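Local coordinates for protein Niban 2 (Homo sapiens, PDB 7CTP) that may play a role in suppressing apoptosis and may promote the invasion of melanoma cells, this chain being its PH-domain and helical part, at residues F27-Y31 against A207-I212; Y31-Y35 against V289-Q294; M300-I304 against A527-L531. One frame throughout, in Å; residues are numbered along the deposited sequence.

Contact 1 (F27-Y31 against A207-I212); sequences FLQFY and AFTDAI
Ala211 fills the tight centre of this helix-helix contact, its methyl CB lying 3.6 Å from Tyr31 CA and 3.7 Å from Phe27 CE1. Having only that methyl, it allows the helices to come close: the CA atoms of Tyr31 and Ala211 are 5.0 Å apart, and the axes of the two short segments approach to 8.7 Å at 129° between their N-to-C directions. Phe27 reaches across because its CG is anti to the backbone N (chi1 169°), which carries CE1 to within 3.5 Å of Ile212 CD1 while CZ rests 3.7 Å from Phe208 CE1. The two phenylalanine rings are inclined at 63°, and Ile212 CG1 covers one face of the Phe208 ring near its rim. The packing is thus an apolar crossing of helix 10-48, which precedes the strands of the antiparallel sheet in the chain, over helix 204-218, which follows them. Tyr31 adds its ring edge, with CE1 3.8 Å from Phe208 N, and Phe286 meets both the Tyr31 and Phe208 rings edge-to-face. Phe30 marks the looser, partly exposed side. Its CB is 4.2 Å from Ala211 CB, but the ring leads off along helix 204-218 to Met214 and Tyr215. No hydrogen bond links the two segments.

Contact 2 (Y31-Y35 against V289-Q294); sequences YEDQY and VLSKVQ
One face of the Tyr35 ring is covered by Val293 CG2, which stands 3.9 Å from the ring centroid and 14° off the normal, so the pair qualifies as a CH-pi contact. The methyl is displaced a little toward CE1. Tyr31, the other ring, is met at its edge: Val289 CG1 lies near the ring plane, 3.9 Å from Tyr31 CD2, while Leu290 CD1 comes within 3.5 Å of Tyr31 OH. Val293 CG2 can serve Tyr35 because it sits between the backbone N and the carbonyl carbon, with CG1 directed instead toward the aliphatic part of Glu32. That part also leans on Val289, CG of Glu32 being 3.7 Å from Val289 CG1.

Beyond these methyls the chemistry turns polar. Lys292, bent at its third torsion, crosses Glu32 at about a right angle and sets NZ 2.8 Å from Glu32 OE2. This hydrogen-bonded salt bridge uses the syn side of the oxygen, with the ammonium 30° out of the carboxylate plane; the opposite charges probably steady each other at this more exposed margin. The hydroxyl of Tyr35 is hydrogen-bonded to Gln297, one turn further along the partner helix.

The axes of the short segments run 29° from parallel and 11.1 Å apart, a spacing filled by side chains alone. Helix 10-48 thereby lies alongside the long helix 260-337, and helix 204-218 closes in through Glu204, which touches Tyr35 and Leu290 and accepts a hydrogen bond from Gln294.

Contact 3 (M300-I304 against A527-L531); sequences MQAVI and ARFIL
Phe529 projects its ring from a loop onto helix 260-337, where Ile304 CG1 lies over one face, 3.8 Å from the centroid and 16° off the normal. This CH-pi contact follows from the shape of Ile304: CG1 is anti to the carbonyl carbon (chi1 -72°), and the extended second torsion brings CD1 to 3.6 Å from Phe529 CE1. Val303 comes in on the same side as Ile304, further out along the ring, its CG1 3.7 Å from Phe529 CE2. The face opposite Ile304 is covered near its rim by CB of Arg528, the preceding residue.

Met300 is extended beyond CG and carries CE over one face of the Arg528 guanidinium, 3.4 Å from CZ. Arg528 folds at its second and third torsions to present that face, while its NH2 is hydrogen-bonded to the backbone O of Glu32 on helix 10-48. The planar group therefore has a methyl over it and a carbonyl fixing one nitrogen. Putting an alanine at Phe529 would probably open a gap against Ile304 and Val303, leaving the side chains of both without their aromatic mate. Leu39 of helix 10-48 touches Met300 and Ile304, closing the apolar patch from another direction.

The arrangement is plain packing of an interhelical loop: the connection between helices 464-511 and 532-555 rests on helix 260-337 through Phe529, two residues before Leu531 at the N-cap of the last helix.

In the fold
Contacts 1 and 2 start from the same part of helix 10-48 and share Tyr31, their centres about 9 Å apart; one sets that helix against helix 204-218, the other against helix 260-337. Contact 3 uses helix 260-337 again, but its partner is a loop, and its centre is about 29 Å from that of the chain, against about 17 Å for contact 1. Contact 1 is buried and apolar across its segments. Contact 2 is only partly buried and combines methyl-on-ring packing with a salt bridge. Contact 3 is buried although peripheral, and lacks cross-segment hydrogen bonds; the guanidinium of Arg528, held by the Glu32 carbonyl, joins it to contact 2.

Contact 1 (F27-Y31 against A207-I212)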
loop_
_atom_site.group_PDB
_atom_site.type_symbol
_atom_site.label_atom_id
_atom_site.label_comp_id
_atom_site.label_asym_id
_atom_site.label_seq_id
_atom_site.Cartn_x
_atom_site.Cartn_y
_atom_site.Cartn_z
ATOM N N PHE A 27 9.344 -11.669 15.034
ATOM C CA PHE A 27 8.709 -10.437 14.576
ATOM C C PHE A 27 8.046 -9.687 15.726
ATOM O O PHE A 27 8.138 -8.458 15.821
ATOM C CB PHE A 27 7.651 -10.702 13.501
ATOM C CG PHE A 27 6.814 -9.471 13.229
ATOM C CD1 PHE A 27 7.323 -8.455 12.439
ATOM C CD2 PHE A 27 5.590 -9.277 13.863
ATOM C CE1 PHE A 27 6.595 -7.296 12.224
ATOM C CE2 PHE A 27 4.857 -8.116 13.659
ATOM C CZ PHE A 27 5.363 -7.122 12.843
ATOM N N LEU A 28 7.300 -10.403 16.566
ATOM C CA LEU A 28 6.525 -9.713 17.592
ATOM C C LEU A 28 7.424 -9.056 18.636
ATOM O O LEU A 28 7.017 -8.073 19.265
ATOM C CB LEU A 28 5.545 -10.696 18.236
ATOM C CG LEU A 28 4.445 -11.087 17.232
ATOM C CD1 LEU A 28 3.654 -12.320 17.728
ATOM C CD2 LEU A 28 3.529 -9.910 16.933
ATOM N N GLN A 29 8.642 -9.573 18.829
ATOM C CA GLN A 29 9.613 -8.880 19.679
ATOM C C GLN A 29 10.007 -7.539 19.071
ATOM O O GLN A 29 10.064 -6.524 19.775
ATOM C CB GLN A 29 10.849 -9.751 19.908
ATOM C CG GLN A 29 10.573 -11.042 20.662
ATOM C CD GLN A 29 11.798 -11.940 20.766
ATOM O OE1 GLN A 29 12.474 -12.220 19.769
ATOM N NE2 GLN A 29 12.090 -12.396 21.976
ATOM N N PHE A 30 10.262 -7.506 17.759
ATOM C CA PHE A 30 10.485 -6.222 17.088
ATOM C C PHE A 30 9.275 -5.307 17.227
ATOM O O PHE A 30 9.419 -4.092 17.429
ATOM C CB PHE A 30 10.800 -6.435 15.602
ATOM C CG PHE A 30 12.202 -6.909 15.331
ATOM C CD1 PHE A 30 13.271 -6.026 15.384
ATOM C CD2 PHE A 30 12.446 -8.231 14.990
ATOM C CE1 PHE A 30 14.568 -6.467 15.121
ATOM C CE2 PHE A 30 13.743 -8.676 14.726
ATOM C CZ PHE A 30 14.799 -7.790 14.794
ATOM N N TYR A 31 8.069 -5.869 17.109
ATOM C CA TYR A 31 6.856 -5.058 17.158
ATOM C C TYR A 31 6.655 -4.436 18.543
ATOM O O TYR A 31 6.398 -3.230 18.660
ATOM C CB TYR A 31 5.650 -5.913 16.761
ATOM C CG TYR A 31 4.346 -5.180 16.834
ATOM C CD1 TYR A 31 4.003 -4.251 15.868
ATOM C CD2 TYR A 31 3.465 -5.395 17.887
ATOM C CE1 TYR A 31 2.812 -3.563 15.932
ATOM C CE2 TYR A 31 2.279 -4.709 17.962
ATOM C CZ TYR A 31 1.956 -3.798 16.989
ATOM O OH TYR A 31 0.776 -3.114 17.053
ATOM N N ALA A 207 4.303 1.585 13.946
ATOM C CA ALA A 207 4.947 0.530 14.725
ATOM C C ALA A 207 5.018 -0.752 13.911
ATOM O O ALA A 207 6.046 -1.434 13.885
ATOM C CB ALA A 207 4.205 0.297 16.037
ATOM N N PHE A 208 3.929 -1.081 13.214
ATOM C CA PHE A 208 3.915 -2.316 12.441
ATOM C C PHE A 208 4.886 -2.247 11.269
ATOM O O PHE A 208 5.695 -3.161 11.063
ATOM C CB PHE A 208 2.500 -2.621 11.957
ATOM C CG PHE A 208 2.408 -3.902 11.192
ATOM C CD1 PHE A 208 2.296 -5.115 11.854
ATOM C CD2 PHE A 208 2.480 -3.897 9.812
ATOM C CE1 PHE A 208 2.229 -6.308 11.135
ATOM C CE2 PHE A 208 2.427 -5.083 9.098
ATOM C CZ PHE A 208 2.299 -6.285 9.761
ATOM N N THR A 209 4.820 -1.178 10.475
ATOM C CA THR A 209 5.640 -1.169 9.268
ATOM C C THR A 209 7.121 -1.011 9.600
ATOM O O THR A 209 7.977 -1.587 8.919
ATOM C CB THR A 209 5.159 -0.086 8.308
ATOM O OG1 THR A 209 5.221 1.183 8.961
ATOM C CG2 THR A 209 3.727 -0.350 7.914
ATOM N N ASP A 210 7.448 -0.252 10.654
ATOM C CA ASP A 210 8.835 -0.190 11.104
ATOM C C ASP A 210 9.303 -1.534 11.644
ATOM O O ASP A 210 10.447 -1.932 11.411
ATOM C CB ASP A 210 9.018 0.900 12.165
ATOM C CG ASP A 210 8.992 2.305 11.579
ATOM O OD1 ASP A 210 9.396 2.478 10.409
ATOM O OD2 ASP A 210 8.557 3.235 12.294
ATOM N N ALA A 211 8.443 -2.257 12.367
ATOM C CA ALA A 211 8.851 -3.567 12.863
ATOM C C ALA A 211 9.108 -4.530 11.712
ATOM O O ALA A 211 10.026 -5.358 11.779
ATOM C CB ALA A 211 7.797 -4.142 13.812
ATOM N N ILE A 212 8.284 -4.453 10.659
ATOM C CA ILE A 212 8.491 -5.303 9.489
ATOM C C ILE A 212 9.852 -5.013 8.884
ATOM O O ILE A 212 10.612 -5.926 8.545
ATOM C CB ILE A 212 7.367 -5.088 8.458
ATOM C CG1 ILE A 212 6.068 -5.765 8.921
ATOM C CG2 ILE A 212 7.799 -5.619 7.081
ATOM C CD1 ILE A 212 6.063 -7.295 8.724
#

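Contact 2 (Y31-Y35 against V289-Q294)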
loop_
_atom_site.group_PDB
_atom_site.type_symbol
_atom_site.label_atom_id
_atom_site.label_comp_id
_atom_site.label_asym_id
_atom_site.label_seq_id
_atom_site.Cartn_x
_atom_site.Cartn_y
_atom_site.Cartn_z
ATOM N N TYR A 31 8.069 -5.869 17.109
ATOM C CA TYR A 31 6.856 -5.058 17.158
ATOM C C TYR A 31 6.655 -4.436 18.543
ATOM O O TYR A 31 6.398 -3.230 18.660
ATOM C CB TYR A 31 5.650 -5.913 16.761
ATOM C CG TYR A 31 4.346 -5.180 16.834
ATOM C CD1 TYR A 31 4.003 -4.251 15.868
ATOM C CD2 TYR A 31 3.465 -5.395 17.887
ATOM C CE1 TYR A 31 2.812 -3.563 15.932
ATOM C CE2 TYR A 31 2.279 -4.709 17.962
ATOM C CZ TYR A 31 1.956 -3.798 16.989
ATOM O OH TYR A 31 0.776 -3.114 17.053
ATOM N N GLU A 32 6.767 -5.243 19.604
ATOM C CA GLU A 32 6.607 -4.700 20.949
ATOM C C GLU A 32 7.671 -3.651 21.249
ATOM O O GLU A 32 7.379 -2.635 21.893
ATOM C CB GLU A 32 6.638 -5.820 21.993
ATOM C CG GLU A 32 5.390 -6.708 21.966
ATOM C CD GLU A 32 5.277 -7.628 23.179
ATOM O OE1 GLU A 32 5.336 -7.125 24.327
ATOM O OE2 GLU A 32 5.101 -8.849 22.977
ATOM N N ASP A 33 8.897 -3.861 20.765
ATOM C CA ASP A 33 9.936 -2.846 20.932
ATOM C C ASP A 33 9.575 -1.565 20.190
ATOM O O ASP A 33 9.730 -0.461 20.728
ATOM C CB ASP A 33 11.286 -3.378 20.451
ATOM C CG ASP A 33 11.965 -4.284 21.461
ATOM O OD1 ASP A 33 11.505 -4.351 22.623
ATOM O OD2 ASP A 33 12.961 -4.939 21.087
ATOM N N GLN A 34 9.070 -1.694 18.956
ATOM C CA GLN A 34 8.745 -0.513 18.155
ATOM C C GLN A 34 7.549 0.246 18.714
ATOM O O GLN A 34 7.446 1.456 18.509
ATOM C CB GLN A 34 8.444 -0.899 16.702
ATOM C CG GLN A 34 9.660 -1.203 15.825
ATOM C CD GLN A 34 10.724 -0.106 15.847
ATOM O OE1 GLN A 34 10.438 1.057 15.569
ATOM N NE2 GLN A 34 11.954 -0.482 16.191
ATOM N N TYR A 35 6.625 -0.442 19.390
ATOM C CA TYR A 35 5.339 0.171 19.703
ATOM C C TYR A 35 5.512 1.426 20.550
ATOM O O TYR A 35 4.934 2.479 20.250
ATOM C CB TYR A 35 4.426 -0.821 20.416
ATOM C CG TYR A 35 2.981 -0.373 20.388
ATOM C CD1 TYR A 35 2.160 -0.676 19.311
ATOM C CD2 TYR A 35 2.456 0.400 21.418
ATOM C CE1 TYR A 35 0.841 -0.253 19.273
ATOM C CE2 TYR A 35 1.148 0.835 21.385
ATOM C CZ TYR A 35 0.344 0.499 20.317
ATOM O OH TYR A 35 -0.963 0.929 20.290
ATOM N N VAL A 289 -0.978 -9.988 20.654
ATOM C CA VAL A 289 -0.002 -8.988 21.080
ATOM C C VAL A 289 -0.588 -7.584 20.970
ATOM O O VAL A 289 -0.341 -6.724 21.832
ATOM C CB VAL A 289 1.301 -9.142 20.272
ATOM C CG1 VAL A 289 2.250 -7.950 20.526
ATOM C CG2 VAL A 289 2.003 -10.438 20.655
ATOM N N LEU A 290 -1.386 -7.329 19.922
ATOM C CA LEU A 290 -2.008 -6.014 19.761
ATOM C C LEU A 290 -2.892 -5.691 20.953
ATOM O O LEU A 290 -2.841 -4.582 21.491
ATOM C CB LEU A 290 -2.810 -5.957 18.456
ATOM C CG LEU A 290 -3.538 -4.650 18.135
ATOM C CD1 LEU A 290 -2.550 -3.488 18.080
ATOM C CD2 LEU A 290 -4.315 -4.777 16.823
ATOM N N SER A 291 -3.669 -6.673 21.410
ATOM C CA SER A 291 -4.476 -6.498 22.613
ATOM C C SER A 291 -3.602 -6.231 23.832
ATOM O O SER A 291 -3.941 -5.395 24.683
ATOM C CB SER A 291 -5.349 -7.730 22.838
ATOM O OG SER A 291 -6.096 -7.610 24.039
ATOM N N LYS A 292 -2.462 -6.916 23.929
ATOM C CA LYS A 292 -1.584 -6.728 25.077
ATOM C C LYS A 292 -0.976 -5.333 25.087
ATOM O O LYS A 292 -0.891 -4.698 26.149
ATOM C CB LYS A 292 -0.494 -7.797 25.096
ATOM C CG LYS A 292 0.578 -7.577 26.163
ATOM C CD LYS A 292 1.552 -8.747 26.203
ATOM C CE LYS A 292 2.595 -8.630 25.103
ATOM N NZ LYS A 292 3.551 -9.778 25.078
ATOM N N VAL A 293 -0.539 -4.829 23.927
ATOM C CA VAL A 293 0.063 -3.499 23.919
ATOM C C VAL A 293 -0.995 -2.428 24.163
ATOM O O VAL A 293 -0.727 -1.424 24.834
ATOM C CB VAL A 293 0.859 -3.241 22.622
ATOM C CG1 VAL A 293 2.016 -4.215 22.513
ATOM C CG2 VAL A 293 -0.022 -3.298 21.379
ATOM N N GLN A 294 -2.215 -2.627 23.653
ATOM C CA GLN A 294 -3.260 -1.624 23.852
ATOM C C GLN A 294 -3.649 -1.516 25.321
ATOM O O GLN A 294 -4.064 -0.441 25.773
ATOM C CB GLN A 294 -4.492 -1.944 23.001
ATOM C CG GLN A 294 -4.303 -1.706 21.496
ATOM C CD GLN A 294 -5.412 -2.314 20.653
ATOM O OE1 GLN A 294 -6.151 -3.189 21.106
ATOM N NE2 GLN A 294 -5.523 -1.858 19.413
#

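Contact 3 (M300-I304 against A527-L531)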
loop_
_atom_site.group_PDB
_atom_site.type_symbol
_atom_site.label_atom_id
_atom_site.label_comp_id
_atom_site.label_asym_id
_atom_site.label_seq_id
_atom_site.Cartn_x
_atom_site.Cartn_y
_atom_site.Cartn_z
ATOM N N MET A 300 1.813 3.868 29.376
ATOM C CA MET A 300 2.930 4.434 28.627
ATOM C C MET A 300 2.707 5.905 28.313
ATOM O O MET A 300 3.641 6.708 28.401
ATOM C CB MET A 300 3.144 3.649 27.328
ATOM C CG MET A 300 3.716 2.285 27.537
ATOM S SD MET A 300 4.032 1.562 25.928
ATOM C CE MET A 300 4.490 -0.085 26.419
ATOM N N GLN A 301 1.476 6.272 27.935
ATOM C CA GLN A 301 1.168 7.671 27.650
ATOM C C GLN A 301 1.455 8.554 28.859
ATOM O O GLN A 301 1.996 9.657 28.720
ATOM C CB GLN A 301 -0.291 7.813 27.208
ATOM C CG GLN A 301 -0.574 7.121 25.872
ATOM C CD GLN A 301 -2.048 7.080 25.525
ATOM O OE1 GLN A 301 -2.442 6.441 24.550
ATOM N NE2 GLN A 301 -2.866 7.768 26.312
ATOM N N ALA A 302 1.123 8.071 30.056
ATOM C CA ALA A 302 1.340 8.872 31.255
ATOM C C ALA A 302 2.826 9.123 31.482
ATOM O O ALA A 302 3.226 10.241 31.838
ATOM C CB ALA A 302 0.718 8.187 32.468
ATOM N N VAL A 303 3.660 8.100 31.267
ATOM C CA VAL A 303 5.099 8.271 31.450
ATOM C C VAL A 303 5.661 9.224 30.398
ATOM O O VAL A 303 6.470 10.109 30.709
ATOM C CB VAL A 303 5.815 6.909 31.424
ATOM C CG1 VAL A 303 7.321 7.114 31.432
ATOM C CG2 VAL A 303 5.364 6.040 32.615
ATOM N N ILE A 304 5.242 9.057 29.138
ATOM C CA ILE A 304 5.715 9.933 28.061
ATOM C C ILE A 304 5.339 11.385 28.335
ATOM O O ILE A 304 6.154 12.301 28.154
ATOM C CB ILE A 304 5.155 9.469 26.703
ATOM C CG1 ILE A 304 5.827 8.169 26.263
ATOM C CG2 ILE A 304 5.314 10.574 25.648
ATOM C CD1 ILE A 304 5.030 7.390 25.207
ATOM N N ALA A 527 13.402 2.632 28.164
ATOM C CA ALA A 527 13.805 1.710 27.103
ATOM C C ALA A 527 12.653 1.373 26.163
ATOM O O ALA A 527 12.896 0.950 25.026
ATOM C CB ALA A 527 14.391 0.433 27.701
ATOM N N ARG A 528 11.400 1.523 26.612
ATOM C CA ARG A 528 10.277 1.321 25.698
ATOM C C ARG A 528 10.134 2.469 24.711
ATOM O O ARG A 528 9.436 2.323 23.702
ATOM C CB ARG A 528 8.955 1.163 26.458
ATOM C CG ARG A 528 8.814 -0.113 27.280
ATOM C CD ARG A 528 9.018 -1.384 26.452
ATOM N NE ARG A 528 8.031 -1.616 25.391
ATOM C CZ ARG A 528 6.892 -2.294 25.552
ATOM N NH1 ARG A 528 6.571 -2.781 26.748
ATOM N NH2 ARG A 528 6.068 -2.485 24.519
ATOM N N PHE A 529 10.780 3.608 24.971
ATOM C CA PHE A 529 10.600 4.791 24.137
ATOM C C PHE A 529 11.838 5.165 23.351
ATOM O O PHE A 529 11.745 6.016 22.461
ATOM C CB PHE A 529 10.190 5.992 24.995
ATOM C CG PHE A 529 9.152 5.650 26.005
ATOM C CD1 PHE A 529 7.955 5.072 25.609
ATOM C CD2 PHE A 529 9.393 5.842 27.352
ATOM C CE1 PHE A 529 7.002 4.709 26.547
ATOM C CE2 PHE A 529 8.437 5.491 28.302
ATOM C CZ PHE A 529 7.245 4.925 27.899
ATOM N N ILE A 530 12.979 4.567 23.675
ATOM C CA ILE A 530 14.262 4.868 23.049
ATOM C C ILE A 530 14.916 3.550 22.676
ATOM O O ILE A 530 15.136 2.698 23.543
ATOM C CB ILE A 530 15.185 5.675 23.979
ATOM C CG1 ILE A 530 14.498 6.974 24.420
ATOM C CG2 ILE A 530 16.529 5.937 23.288
ATOM C CD1 ILE A 530 15.297 7.775 25.422
ATOM N N LEU A 531 15.244 3.389 21.388
ATOM C CA LEU A 531 15.947 2.211 20.896
ATOM C C LEU A 531 17.247 2.637 20.227
ATOM O O LEU A 531 17.260 3.602 19.459
ATOM C CB LEU A 531 15.085 1.444 19.884
ATOM C CG LEU A 531 13.869 0.720 20.460
ATOM C CD1 LEU A 531 12.950 0.214 19.351
ATOM C CD2 LEU A 531 14.331 -0.429 21.332
#